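Local atomic coordinates of ABC transporter substrate-binding protein (Staphylococcus aureus subsp. aureus NCTC 8325, PDB entry 3UN6), a protein that probably serves as the ligand-binding component of an ABC-type import system, is of otherwise unknown function, and binds zinc. Residues I37-L42 and Y65-V70; P76-A81 and D88-L93; S105-V110 and V222-G227. One frame throughout, in Å; residues are numbered along the deposited sequence.

Contact 1 (I37-L42 and Y65-V70); sequences IKIGYL and YKLELV
Ile37 to Tyr41 and Lys66 to Val70 run side by side as parallel strands, their short axes 4.6 Å apart at closest approach and inclined by 27°. Five backbone hydrogen bonds zip them together in the alternating parallel pattern: Ile37 N to Lys66 O, Glu68 N to Ile37 O, Ile39 N to Glu68 O, Val70 N to Ile39 O and Tyr41 N to Val70 O. The first, 2.7 Å from Ile37 N to Lys66 O, is almost straight; the last is the most bent, with 150° at the hydrogen. CA of Lys38 lies 3.2 Å from Glu68 O, a CA-H...O contact.

On the face carrying Ile37, Ile39, Leu67 and Leu69, CD1 of Ile37 meets CD1 of the Tyr65 ring at 3.6 Å. Next along, CG1 of Ile39 touches CD1 of Leu67 at 3.7 Å. In Tyr41, chi1 of 73° sets CG between the backbone N and the carbonyl carbon; CE1 of the ring meets CB of Leu69 at 3.7 Å. A water joins Tyr41 OH to Leu69 O, to which it donates. On the other face Lys38 and Glu68 lie alongside, pointing the same way, with CE of Lys38 3.6 Å from OE1 of Glu68; NZ of Lys38 stays 4.1 Å from OE2 of Glu68, beyond a salt bridge.

The Tyr65 hydroxyl bonds to Asp243, while helices 48-58 and 234-250 pack on the apolar face. In this beta-alpha-beta unit, directional backbone bonds hold the strands together, apolar side chains fasten them to the helices, and the Lys38-Glu68 charges probably attract only loosely.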
ATOM      1  N   ILE A  37      -3.069  -4.982 -20.552  1.00 33.39           N
ATOM      2  CA  ILE A  37      -2.604  -5.361 -19.228  1.00 32.11           C
ATOM      3  C   ILE A  37      -3.630  -4.808 -18.269  1.00 29.23           C
ATOM      4  O   ILE A  37      -3.895  -3.605 -18.276  1.00 27.62           O
ATOM      5  CB  ILE A  37      -1.225  -4.754 -18.883  1.00 31.46           C
ATOM      6  CG1 ILE A  37      -0.199  -5.116 -19.956  1.00 36.00           C
ATOM      7  CG2 ILE A  37      -0.761  -5.240 -17.533  1.00 31.78           C
ATOM      8  CD1 ILE A  37       1.168  -4.505 -19.732  1.00 40.06           C
ATOM      9  N   LYS A  38      -4.226  -5.691 -17.472  1.00 27.63           N
ATOM     10  CA  LYS A  38      -5.209  -5.299 -16.448  1.00 27.25           C
ATOM     11  C   LYS A  38      -4.546  -5.311 -15.084  1.00 25.14           C
ATOM     12  O   LYS A  38      -4.059  -6.365 -14.628  1.00 24.14           O
ATOM     13  CB  LYS A  38      -6.372  -6.285 -16.381  1.00 27.69           C
ATOM     14  CG  LYS A  38      -7.403  -6.258 -17.471  1.00 30.14           C
ATOM     15  CD  LYS A  38      -8.583  -7.178 -17.006  1.00 34.56           C
ATOM     16  CE  LYS A  38      -9.851  -7.072 -17.834  1.00 42.37           C
ATOM     17  NZ  LYS A  38      -9.789  -7.739 -19.158  1.00 44.92           N
ATOM     18  N   ILE A  39      -4.561  -4.178 -14.397  1.00 23.40           N
ATOM     19  CA  ILE A  39      -3.910  -4.081 -13.106  1.00 22.77           C
ATOM     20  C   ILE A  39      -4.889  -3.615 -12.074  1.00 23.20           C
ATOM     21  O   ILE A  39      -5.594  -2.598 -12.266  1.00 25.40           O
ATOM     22  CB  ILE A  39      -2.731  -3.079 -13.108  1.00 21.65           C
ATOM     23  CG1 ILE A  39      -1.691  -3.416 -14.178  1.00 23.22           C
ATOM     24  CG2 ILE A  39      -2.086  -3.006 -11.719  1.00 21.64           C
ATOM     25  CD1 ILE A  39      -0.893  -4.695 -13.966  1.00 20.27           C
ATOM     26  N   GLY A  40      -4.932  -4.344 -10.969  1.00 23.27           N
ATOM     27  CA  GLY A  40      -5.844  -4.042  -9.872  1.00 22.95           C
ATOM     28  C   GLY A  40      -5.312  -3.107  -8.798  1.00 22.95           C
ATOM     29  O   GLY A  40      -4.114  -3.103  -8.494  1.00 22.72           O
ATOM     30  N   TYR A  41      -6.219  -2.345  -8.188  1.00 21.17           N
ATOM     31  CA  TYR A  41      -5.838  -1.424  -7.136  1.00 21.61           C
ATOM     32  C   TYR A  41      -6.990  -0.999  -6.248  1.00 22.34           C
ATOM     33  O   TYR A  41      -8.172  -1.142  -6.605  1.00 23.54           O
ATOM     34  CB  TYR A  41      -5.292  -0.122  -7.769  1.00 21.02           C
ATOM     35  CG  TYR A  41      -6.366   0.741  -8.385  1.00 23.74           C
ATOM     36  CD1 TYR A  41      -6.902   0.441  -9.636  1.00 23.44           C
ATOM     37  CD2 TYR A  41      -6.866   1.850  -7.713  1.00 23.46           C
ATOM     38  CE1 TYR A  41      -7.896   1.216 -10.197  1.00 22.34           C
ATOM     39  CE2 TYR A  41      -7.874   2.633  -8.265  1.00 24.70           C
ATOM     40  CZ  TYR A  41      -8.377   2.310  -9.514  1.00 26.67           C
ATOM     41  OH  TYR A  41      -9.365   3.077 -10.063  1.00 29.50           O
ATOM     42  N   LEU A  42      -6.604  -0.458  -5.095  1.00 22.64           N
ATOM     43  CA  LEU A  42      -7.492   0.250  -4.188  1.00 22.95           C
ATOM     44  C   LEU A  42      -7.154   1.745  -4.331  1.00 23.28           C
ATOM     45  O   LEU A  42      -5.960   2.084  -4.596  1.00 24.37           O
ATOM     46  CB  LEU A  42      -7.328  -0.214  -2.741  1.00 22.38           C
ATOM     47  CG  LEU A  42      -8.216  -1.362  -2.239  1.00 24.35           C
ATOM     48  CD1 LEU A  42      -7.846  -2.741  -2.868  1.00 20.50           C
ATOM     49  CD2 LEU A  42      -8.121  -1.414  -0.690  1.00 21.79           C
ATOM     50  N   TYR A  65       1.277  -1.017 -25.293  1.00 41.81           N
ATOM     51  CA  TYR A  65       0.293  -1.891 -24.650  1.00 39.17           C
ATOM     52  C   TYR A  65      -0.881  -1.002 -24.235  1.00 39.20           C
ATOM     53  O   TYR A  65      -0.820   0.228 -24.382  1.00 39.08           O
ATOM     54  CB  TYR A  65       0.907  -2.573 -23.407  1.00 37.93           C
ATOM     55  CG  TYR A  65       1.436  -1.575 -22.379  1.00 33.90           C
ATOM     56  CD1 TYR A  65       0.701  -1.234 -21.256  1.00 32.89           C
ATOM     57  CD2 TYR A  65       2.654  -0.929 -22.578  1.00 36.77           C
ATOM     58  CE1 TYR A  65       1.187  -0.284 -20.338  1.00 31.54           C
ATOM     59  CE2 TYR A  65       3.136   0.017 -21.678  1.00 34.39           C
ATOM     60  CZ  TYR A  65       2.409   0.334 -20.572  1.00 30.97           C
ATOM     61  OH  TYR A  65       2.909   1.281 -19.707  1.00 30.38           O
ATOM     62  N   LYS A  66      -1.953  -1.625 -23.764  1.00 38.26           N
ATOM     63  CA  LYS A  66      -3.099  -0.909 -23.222  1.00 38.83           C
ATOM     64  C   LYS A  66      -3.134  -1.244 -21.735  1.00 36.50           C
ATOM     65  O   LYS A  66      -2.917  -2.399 -21.333  1.00 36.90           O
ATOM     66  CB  LYS A  66      -4.408  -1.343 -23.858  1.00 39.92           C
ATOM     67  CG  LYS A  66      -4.508  -1.092 -25.334  1.00 46.97           C
ATOM     68  CD  LYS A  66      -5.876  -1.508 -25.854  1.00 52.98           C
ATOM     69  CE  LYS A  66      -5.931  -1.406 -27.362  1.00 58.45           C
ATOM     70  NZ  LYS A  66      -7.227  -1.870 -27.921  1.00 63.07           N
ATOM     71  N   LEU A  67      -3.391  -0.238 -20.918  1.00 35.25           N
ATOM     72  CA  LEU A  67      -3.436  -0.406 -19.487  1.00 33.40           C
ATOM     73  C   LEU A  67      -4.862  -0.196 -19.002  1.00 33.81           C
ATOM     74  O   LEU A  67      -5.444   0.886 -19.178  1.00 32.43           O
ATOM     75  CB  LEU A  67      -2.477   0.587 -18.820  1.00 32.96           C
ATOM     76  CG  LEU A  67      -2.339   0.577 -17.293  1.00 31.38           C
ATOM     77  CD1 LEU A  67      -1.987  -0.815 -16.768  1.00 24.92           C
ATOM     78  CD2 LEU A  67      -1.296   1.595 -16.877  1.00 30.56           C
ATOM     79  N   GLU A  68      -5.438  -1.242 -18.423  1.00 32.70           N
ATOM     80  CA  GLU A  68      -6.774  -1.155 -17.853  1.00 34.66           C
ATOM     81  C   GLU A  68      -6.614  -1.242 -16.348  1.00 32.60           C
ATOM     82  O   GLU A  68      -6.052  -2.222 -15.833  1.00 32.37           O
ATOM     83  CB  GLU A  68      -7.690  -2.273 -18.360  1.00 36.07           C
ATOM     84  CG  GLU A  68      -9.003  -2.370 -17.570  1.00 41.91           C
ATOM     85  CD  GLU A  68     -10.037  -3.296 -18.199  1.00 51.46           C
ATOM     86  OE1 GLU A  68     -11.010  -3.660 -17.491  1.00 56.29           O
ATOM     87  OE2 GLU A  68      -9.887  -3.659 -19.394  1.00 57.02           O
ATOM     88  N   LEU A  69      -7.077  -0.207 -15.647  1.00 30.72           N
ATOM     89  CA  LEU A  69      -6.992  -0.168 -14.197  1.00 28.42           C
ATOM     90  C   LEU A  69      -8.336  -0.633 -13.609  1.00 27.92           C
ATOM     91  O   LEU A  69      -9.376  -0.026 -13.842  1.00 27.45           O
ATOM     92  CB  LEU A  69      -6.650   1.241 -13.733  1.00 28.79           C
ATOM     93  CG  LEU A  69      -5.333   1.827 -14.237  1.00 28.46           C
ATOM     94  CD1 LEU A  69      -5.219   3.275 -13.771  1.00 34.56           C
ATOM     95  CD2 LEU A  69      -4.135   1.015 -13.762  1.00 26.95           C
ATOM     96  N   VAL A  70      -8.290  -1.693 -12.814  1.00 26.11           N
ATOM     97  CA  VAL A  70      -9.494  -2.311 -12.251  1.00 25.58           C
ATOM     98  C   VAL A  70      -9.552  -2.033 -10.733  1.00 24.87           C
ATOM     99  O   VAL A  70      -8.673  -2.486  -9.970  1.00 22.80           O
ATOM    100  CB  VAL A  70      -9.470  -3.834 -12.541  1.00 26.08           C
ATOM    101  CG1 VAL A  70     -10.747  -4.525 -12.053  1.00 26.35           C
ATOM    102  CG2 VAL A  70      -9.255  -4.085 -14.040  1.00 24.91           C
TER
HETATM  103  O   HOH W   1     -10.543   2.123 -12.633  1.00 44.49           O

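Contact 2 (P76-A81 and D88-L93); sequences PDLMDA and DGASTL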
ATOM      1  N   PRO A  76      -9.210  -8.637   0.084  1.00 24.80           N
ATOM      2  CA  PRO A  76      -9.517 -10.006  -0.356  1.00 24.69           C
ATOM      3  C   PRO A  76     -10.074 -10.095  -1.791  1.00 25.60           C
ATOM      4  O   PRO A  76      -9.640 -10.953  -2.552  1.00 24.14           O
ATOM      5  CB  PRO A  76     -10.545 -10.483   0.686  1.00 27.41           C
ATOM      6  CG  PRO A  76     -10.150  -9.732   1.929  1.00 25.58           C
ATOM      7  CD  PRO A  76      -9.756  -8.353   1.420  1.00 25.11           C
ATOM      8  N   ASP A  77     -11.000  -9.213  -2.177  1.00 25.00           N
ATOM      9  CA  ASP A  77     -11.512  -9.218  -3.563  1.00 25.22           C
ATOM     10  C   ASP A  77     -10.396  -9.012  -4.583  1.00 23.88           C
ATOM     11  O   ASP A  77     -10.363  -9.650  -5.643  1.00 24.24           O
ATOM     12  CB  ASP A  77     -12.529  -8.118  -3.775  1.00 26.80           C
ATOM     13  CG  ASP A  77     -13.850  -8.408  -3.127  1.00 31.32           C
ATOM     14  OD1 ASP A  77     -14.026  -9.537  -2.622  1.00 36.18           O
ATOM     15  OD2 ASP A  77     -14.714  -7.498  -3.130  1.00 39.39           O
ATOM     16  N   LEU A  78      -9.500  -8.094  -4.277  1.00 23.62           N
ATOM     17  CA  LEU A  78      -8.380  -7.812  -5.170  1.00 22.76           C
ATOM     18  C   LEU A  78      -7.462  -9.065  -5.329  1.00 23.91           C
ATOM     19  O   LEU A  78      -7.108  -9.447  -6.458  1.00 22.22           O
ATOM     20  CB  LEU A  78      -7.622  -6.575  -4.698  1.00 21.83           C
ATOM     21  CG  LEU A  78      -6.364  -6.182  -5.478  1.00 19.39           C
ATOM     22  CD1 LEU A  78      -6.100  -4.643  -5.384  1.00 21.42           C
ATOM     23  CD2 LEU A  78      -5.147  -6.961  -5.024  1.00 22.26           C
HETATM   24  N   MSE A  79      -7.101  -9.703  -4.224  1.00 25.00           N
HETATM   25  CA  MSE A  79      -6.251 -10.914  -4.271  1.00 26.85           C
HETATM   26  C   MSE A  79      -6.928 -12.091  -5.016  1.00 28.08           C
HETATM   27  O   MSE A  79      -6.264 -12.829  -5.735  1.00 28.49           O
HETATM   28  CB  MSE A  79      -5.836 -11.346  -2.855  1.00 27.38           C
HETATM   29  CG  MSE A  79      -4.879 -10.384  -2.166  1.00 27.98           C
HETATM   30 SE   MSE A  79      -3.269  -9.979  -3.262  1.00 38.48          SE
HETATM   31  CE  MSE A  79      -2.638 -11.836  -3.540  1.00 25.39           C
ATOM     32  N   ASP A  80      -8.235 -12.262  -4.844  1.00 28.66           N
ATOM     33  CA  ASP A  80      -8.973 -13.312  -5.591  1.00 30.07           C
ATOM     34  C   ASP A  80      -8.907 -13.085  -7.108  1.00 29.03           C
ATOM     35  O   ASP A  80      -8.722 -14.036  -7.882  1.00 26.78           O
ATOM     36  CB  ASP A  80     -10.420 -13.349  -5.165  1.00 31.95           C
ATOM     37  CG  ASP A  80     -10.582 -13.730  -3.716  1.00 39.16           C
ATOM     38  OD1 ASP A  80      -9.645 -14.348  -3.171  1.00 50.27           O
ATOM     39  OD2 ASP A  80     -11.641 -13.413  -3.124  1.00 48.57           O
ATOM     40  N   ALA A  81      -9.065 -11.831  -7.540  1.00 26.89           N
ATOM     41  CA  ALA A  81      -8.968 -11.502  -8.974  1.00 26.93           C
ATOM     42  C   ALA A  81      -7.536 -11.756  -9.459  1.00 26.31           C
ATOM     43  O   ALA A  81      -7.326 -12.259 -10.569  1.00 27.38           O
ATOM     44  CB  ALA A  81      -9.401 -10.037  -9.249  1.00 25.09           C
ATOM     45  N   ASP A  88      -3.984  -9.075 -14.438  1.00 25.76           N
ATOM     46  CA  ASP A  88      -2.619  -9.498 -14.762  1.00 26.03           C
ATOM     47  C   ASP A  88      -1.582  -9.110 -13.699  1.00 24.19           C
ATOM     48  O   ASP A  88      -0.453  -9.603 -13.700  1.00 24.85           O
ATOM     49  CB  ASP A  88      -2.236  -8.822 -16.081  1.00 26.15           C
ATOM     50  CG  ASP A  88      -3.126  -9.242 -17.218  1.00 33.52           C
ATOM     51  OD1 ASP A  88      -3.105 -10.461 -17.551  1.00 35.09           O
ATOM     52  OD2 ASP A  88      -3.834  -8.366 -17.792  1.00 36.83           O
ATOM     53  N   GLY A  89      -1.956  -8.169 -12.849  1.00 23.84           N
ATOM     54  CA  GLY A  89      -1.090  -7.679 -11.792  1.00 23.07           C
ATOM     55  C   GLY A  89      -1.874  -6.761 -10.881  1.00 22.49           C
ATOM     56  O   GLY A  89      -3.107  -6.621 -11.008  1.00 23.18           O
ATOM     57  N   ALA A  90      -1.173  -6.111  -9.963  1.00 20.89           N
ATOM     58  CA  ALA A  90      -1.839  -5.276  -8.988  1.00 21.27           C
ATOM     59  C   ALA A  90      -0.881  -4.517  -8.091  1.00 20.60           C
ATOM     60  O   ALA A  90       0.269  -4.919  -7.929  1.00 20.27           O
ATOM     61  CB  ALA A  90      -2.710  -6.169  -8.097  1.00 20.71           C
ATOM     62  N   SER A  91      -1.357  -3.392  -7.546  1.00 21.62           N
ATOM     63  CA  SER A  91      -0.635  -2.685  -6.469  1.00 21.75           C
ATOM     64  C   SER A  91      -1.262  -3.297  -5.217  1.00 20.89           C
ATOM     65  O   SER A  91      -2.480  -3.244  -5.056  1.00 20.68           O
ATOM     66  CB  SER A  91      -0.868  -1.172  -6.516  1.00 22.47           C
ATOM     67  OG  SER A  91      -0.102  -0.526  -5.519  1.00 23.32           O
ATOM     68  N   THR A  92      -0.455  -3.896  -4.345  1.00 22.19           N
ATOM     69  CA  THR A  92      -0.997  -4.647  -3.207  1.00 22.14           C
ATOM     70  C   THR A  92      -0.101  -4.660  -1.980  1.00 20.75           C
ATOM     71  O   THR A  92       1.096  -4.370  -2.055  1.00 20.07           O
ATOM     72  CB  THR A  92      -1.313  -6.133  -3.653  1.00 22.77           C
ATOM     73  OG1 THR A  92      -2.067  -6.832  -2.642  1.00 28.04           O
ATOM     74  CG2 THR A  92      -0.039  -6.897  -3.944  1.00 21.84           C
ATOM     75  N   LEU A  93      -0.696  -4.980  -0.840  1.00 20.08           N
ATOM     76  CA  LEU A  93       0.047  -5.093   0.413  1.00 20.96           C
ATOM     77  C   LEU A  93       1.173  -6.132   0.211  1.00 21.02           C
ATOM     78  O   LEU A  93       0.931  -7.241  -0.292  1.00 20.91           O
ATOM     79  CB  LEU A  93      -0.864  -5.561   1.538  1.00 21.91           C
ATOM     80  CG  LEU A  93      -2.094  -4.690   1.808  1.00 23.30           C
ATOM     81  CD1 LEU A  93      -2.930  -5.380   2.873  1.00 20.24           C
ATOM     82  CD2 LEU A  93      -1.691  -3.260   2.210  1.00 20.25           C
TER
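Van der Waals contact of Leu78 makes up most of this small interface, which buries 144 Å² in all. The Leu78 side chain leaves the helix toward the strand with CG anti to the backbone N (chi1 177°), and its two methyls divide the work. CD2 sits 4.0 Å from CB of Ala90, an apolar pair, and 3.9 Å from OG1 of Thr92, whereas CD1 rests 3.9 Å from the backbone O of Ser91. Leu78 thus spans three consecutive strand residues.

The second kind of contact is between selenium and oxygen. Met79, present as selenomethionine, bends at chi2 (-53°), which places SE 3.4 Å from OG1 of Thr92, the Met79 chain approaching Thr92 roughly perpendicular to it. No hydrogen bond links helix and strand, and OG1 of Thr92, buried here, has no polar partner in the model.

The short axes of helix 76-81 and strand 89-93 pass 9.2 Å apart at 154°, so the helix runs roughly antiparallel to this strand, against the sheet. Helix 75-83 lies in the chain between the parallel strands 66-71 and 89-93 and packs its Leu78 on the latter; Ser91 points away from it, near Cys221 and His46 of the zinc site. Leu78 also touches Leu42 and Phe72, and Met79 reaches Leu96 and Ser100 of helix 94-102. Strand 89-93 itself runs between strands 36-41 and 221-225, and Leu93 occupies the N-cap position, directly before helix 94-102.

Contact 3 (S105-V110 and V222-G227); sequences SNIKAV and VLVLRG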
ATOM      1  N   SER A 105       1.630 -18.980  -5.093  1.00 33.16           N
ATOM      2  CA  SER A 105       1.260 -18.032  -6.139  1.00 32.91           C
ATOM      3  C   SER A 105       2.370 -17.855  -7.149  1.00 32.85           C
ATOM      4  O   SER A 105       3.553 -17.876  -6.812  1.00 33.00           O
ATOM      5  CB  SER A 105       0.916 -16.663  -5.549  1.00 33.95           C
ATOM      6  OG  SER A 105       0.677 -15.732  -6.589  1.00 33.56           O
ATOM      7  N   ASN A 106       1.978 -17.637  -8.391  1.00 32.20           N
ATOM      8  CA  ASN A 106       2.937 -17.417  -9.453  1.00 32.82           C
ATOM      9  C   ASN A 106       3.430 -15.950  -9.571  1.00 30.60           C
ATOM     10  O   ASN A 106       4.224 -15.638 -10.463  1.00 31.33           O
ATOM     11  CB  ASN A 106       2.300 -17.850 -10.777  1.00 34.48           C
ATOM     12  CG  ASN A 106       1.165 -16.940 -11.206  1.00 37.68           C
ATOM     13  OD1 ASN A 106       1.292 -15.715 -11.188  1.00 36.86           O
ATOM     14  ND2 ASN A 106       0.051 -17.538 -11.618  1.00 46.17           N
ATOM     15  N   ILE A 107       2.990 -15.062  -8.682  1.00 28.14           N
ATOM     16  CA  ILE A 107       3.359 -13.641  -8.793  1.00 26.83           C
ATOM     17  C   ILE A 107       4.792 -13.303  -8.399  1.00 28.49           C
ATOM     18  O   ILE A 107       5.466 -14.076  -7.718  1.00 30.60           O
ATOM     19  CB  ILE A 107       2.383 -12.714  -7.995  1.00 26.30           C
ATOM     20  CG1 ILE A 107       2.371 -13.052  -6.500  1.00 25.49           C
ATOM     21  CG2 ILE A 107       0.982 -12.821  -8.554  1.00 22.86           C
ATOM     22  CD1 ILE A 107       1.476 -12.145  -5.650  1.00 24.57           C
ATOM     23  N   LYS A 108       5.241 -12.132  -8.861  1.00 27.06           N
ATOM     24  CA  LYS A 108       6.550 -11.566  -8.556  1.00 26.35           C
ATOM     25  C   LYS A 108       6.370 -10.066  -8.334  1.00 23.60           C
ATOM     26  O   LYS A 108       5.606  -9.413  -9.073  1.00 21.54           O
ATOM     27  CB  LYS A 108       7.509 -11.760  -9.717  1.00 27.29           C
ATOM     28  CG  LYS A 108       8.044 -13.197  -9.933  1.00 32.85           C
ATOM     29  CD  LYS A 108       9.196 -13.526  -9.005  1.00 35.38           C
ATOM     30  CE  LYS A 108       9.898 -14.795  -9.416  1.00 38.71           C
ATOM     31  NZ  LYS A 108      11.281 -14.875  -8.809  1.00 44.36           N
ATOM     32  N   ALA A 109       7.026  -9.537  -7.304  1.00 22.15           N
ATOM     33  CA  ALA A 109       7.028  -8.098  -7.014  1.00 20.71           C
ATOM     34  C   ALA A 109       8.122  -7.501  -7.883  1.00 21.43           C
ATOM     35  O   ALA A 109       9.228  -8.070  -7.983  1.00 21.51           O
ATOM     36  CB  ALA A 109       7.339  -7.822  -5.566  1.00 23.21           C
ATOM     37  N   VAL A 110       7.809  -6.390  -8.524  1.00 19.97           N
ATOM     38  CA  VAL A 110       8.741  -5.750  -9.462  1.00 21.32           C
ATOM     39  C   VAL A 110       9.159  -4.373  -9.023  1.00 21.99           C
ATOM     40  O   VAL A 110      10.251  -3.907  -9.391  1.00 24.49           O
ATOM     41  CB  VAL A 110       8.158  -5.743 -10.895  1.00 22.06           C
ATOM     42  CG1 VAL A 110       7.902  -7.189 -11.338  1.00 23.13           C
ATOM     43  CG2 VAL A 110       6.875  -4.895 -10.996  1.00 23.29           C
ATOM     44  N   VAL A 222       3.348  -2.919  -3.041  1.00 20.50           N
ATOM     45  CA  VAL A 222       4.255  -3.213  -4.163  1.00 19.73           C
ATOM     46  C   VAL A 222       3.442  -3.500  -5.429  1.00 20.83           C
ATOM     47  O   VAL A 222       2.273  -3.901  -5.361  1.00 19.30           O
ATOM     48  CB  VAL A 222       5.127  -4.500  -3.889  1.00 20.45           C
ATOM     49  CG1 VAL A 222       6.262  -4.197  -2.922  1.00 18.45           C
ATOM     50  CG2 VAL A 222       4.250  -5.651  -3.414  1.00 20.35           C
ATOM     51  N   LEU A 223       4.059  -3.254  -6.580  1.00 22.51           N
ATOM     52  CA  LEU A 223       3.487  -3.643  -7.856  1.00 21.09           C
ATOM     53  C   LEU A 223       3.941  -5.080  -8.082  1.00 21.88           C
ATOM     54  O   LEU A 223       5.171  -5.364  -8.114  1.00 20.92           O
ATOM     55  CB  LEU A 223       4.008  -2.779  -8.990  1.00 21.60           C
ATOM     56  CG  LEU A 223       3.580  -3.186 -10.415  1.00 22.89           C
ATOM     57  CD1 LEU A 223       2.100  -3.099 -10.585  1.00 18.09           C
ATOM     58  CD2 LEU A 223       4.295  -2.295 -11.455  1.00 21.23           C
ATOM     59  N   VAL A 224       2.968  -5.984  -8.179  1.00 20.66           N
ATOM     60  CA  VAL A 224       3.238  -7.372  -8.484  1.00 21.85           C
ATOM     61  C   VAL A 224       2.623  -7.707  -9.839  1.00 22.14           C
ATOM     62  O   VAL A 224       1.591  -7.131 -10.224  1.00 21.01           O
ATOM     63  CB  VAL A 224       2.660  -8.314  -7.443  1.00 23.88           C
ATOM     64  CG1 VAL A 224       3.230  -7.975  -6.065  1.00 21.06           C
ATOM     65  CG2 VAL A 224       1.132  -8.237  -7.420  1.00 21.77           C
ATOM     66  N   LEU A 225       3.267  -8.621 -10.564  1.00 20.48           N
ATOM     67  CA  LEU A 225       2.776  -9.076 -11.845  1.00 21.10           C
ATOM     68  C   LEU A 225       2.698 -10.552 -11.815  1.00 23.55           C
ATOM     69  O   LEU A 225       3.535 -11.206 -11.173  1.00 23.44           O
ATOM     70  CB  LEU A 225       3.740  -8.681 -12.971  1.00 21.87           C
ATOM     71  CG  LEU A 225       3.936  -7.178 -13.166  1.00 24.87           C
ATOM     72  CD1 LEU A 225       5.029  -6.892 -14.192  1.00 27.49           C
ATOM     73  CD2 LEU A 225       2.632  -6.508 -13.562  1.00 25.33           C
ATOM     74  N   ARG A 226       1.692 -11.097 -12.500  1.00 25.25           N
ATOM     75  CA  ARG A 226       1.577 -12.532 -12.627  1.00 25.68           C
ATOM     76  C   ARG A 226       2.768 -13.031 -13.446  1.00 27.69           C
ATOM     77  O   ARG A 226       3.218 -12.366 -14.372  1.00 27.75           O
ATOM     78  CB  ARG A 226       0.230 -12.940 -13.259  1.00 27.09           C
ATOM     79  CG  ARG A 226      -0.971 -12.846 -12.306  1.00 24.25           C
ATOM     80  CD  ARG A 226      -2.288 -13.284 -12.970  1.00 22.38           C
ATOM     81  NE  ARG A 226      -2.248 -14.656 -13.493  1.00 26.13           N
ATOM     82  CZ  ARG A 226      -2.540 -15.757 -12.798  1.00 29.62           C
ATOM     83  NH1 ARG A 226      -2.900 -15.697 -11.524  1.00 27.13           N
ATOM     84  NH2 ARG A 226      -2.473 -16.935 -13.391  1.00 33.22           N
ATOM     85  N   GLY A 227       3.268 -14.211 -13.089  1.00 29.64           N
ATOM     86  CA  GLY A 227       4.447 -14.809 -13.717  1.00 30.71           C
ATOM     87  C   GLY A 227       4.437 -14.951 -15.223  1.00 32.55           C
ATOM     88  O   GLY A 227       5.484 -14.821 -15.854  1.00 33.36           O
TER
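In Asn106 a chi1 of 69° puts CG between the backbone N and the carbonyl carbon, and a chi2 of 47° turns the amide to face Arg226 and Gly227. The two ends of the amide then do different work. OD1 accepts the backbone N-H of Gly227 at 3.1 Å, with the donor standing above the carbonyl plane. ND2 lies over one face of the Arg226 guanidinium, offset toward its rim, with the two planes 86° apart. The approach of Asn106 ND2 to NH2 of Arg226, 3.1 Å, brings two donors together and is no hydrogen bond. Arg226 finds its polar partners elsewhere, in a salt bridge to Glu228 and a hydrogen bond to Leu82 O.

Beyond this the segments pair as antiparallel strands. Lys108 and Leu225 form a hydrogen-bonded pair through Lys108 N to Leu225 O at 3.0 Å and Leu225 N to Lys108 O at 2.9 Å. Ala109 and Val224 follow as a non-hydrogen-bonded pair, with CB of Ala109 4.1 Å from CG1 of Val224. Val110 N then donates to Leu223 O, at 2.9 Å and nearly straight. CG2 of Val110 packs on CD2 of Leu223 at 3.7 Å, while CG1 of Val110 meets CD1 of Leu225 at 4.1 Å.

Strand 108-110 is an outermost strand of the five-stranded sheet within this chain, with helix 234-250 against Leu223 and Leu225. The chemistry changes along the pair: backbone bonds and aliphatic packing fasten this strand to 221-225, while at the other end Asn106 OD1 holds the backbone N of Gly227 by one hydrogen bond.

Overall arrangement
All three contacts involve one five-stranded sheet, ordered 66-71, 36-41, 89-93, 221-225, 108-110, with helix 76-81 of contact 2 packed on it. Contact 1 joins the first two strands and contact 3 the last two; strand 89-93 of contact 2 bridges them, probably through Gly40 N to Gly89 O and Thr92 O to Val222 N, both 2.9 Å. Centres of contacts 1 and 2 lie about 11 Å apart, those of contacts 2 and 3 about 10 Å. Contacts 1 and 3 also touch directly, Ile39 CD1 to Leu225 CD2 at 4.0 Å. Zinc is bound by His46, Cys220 and Cys221; the side chains of Ser91, Val222 and Tyr41 lie about 7, 9 and 10 Å from a zinc ion.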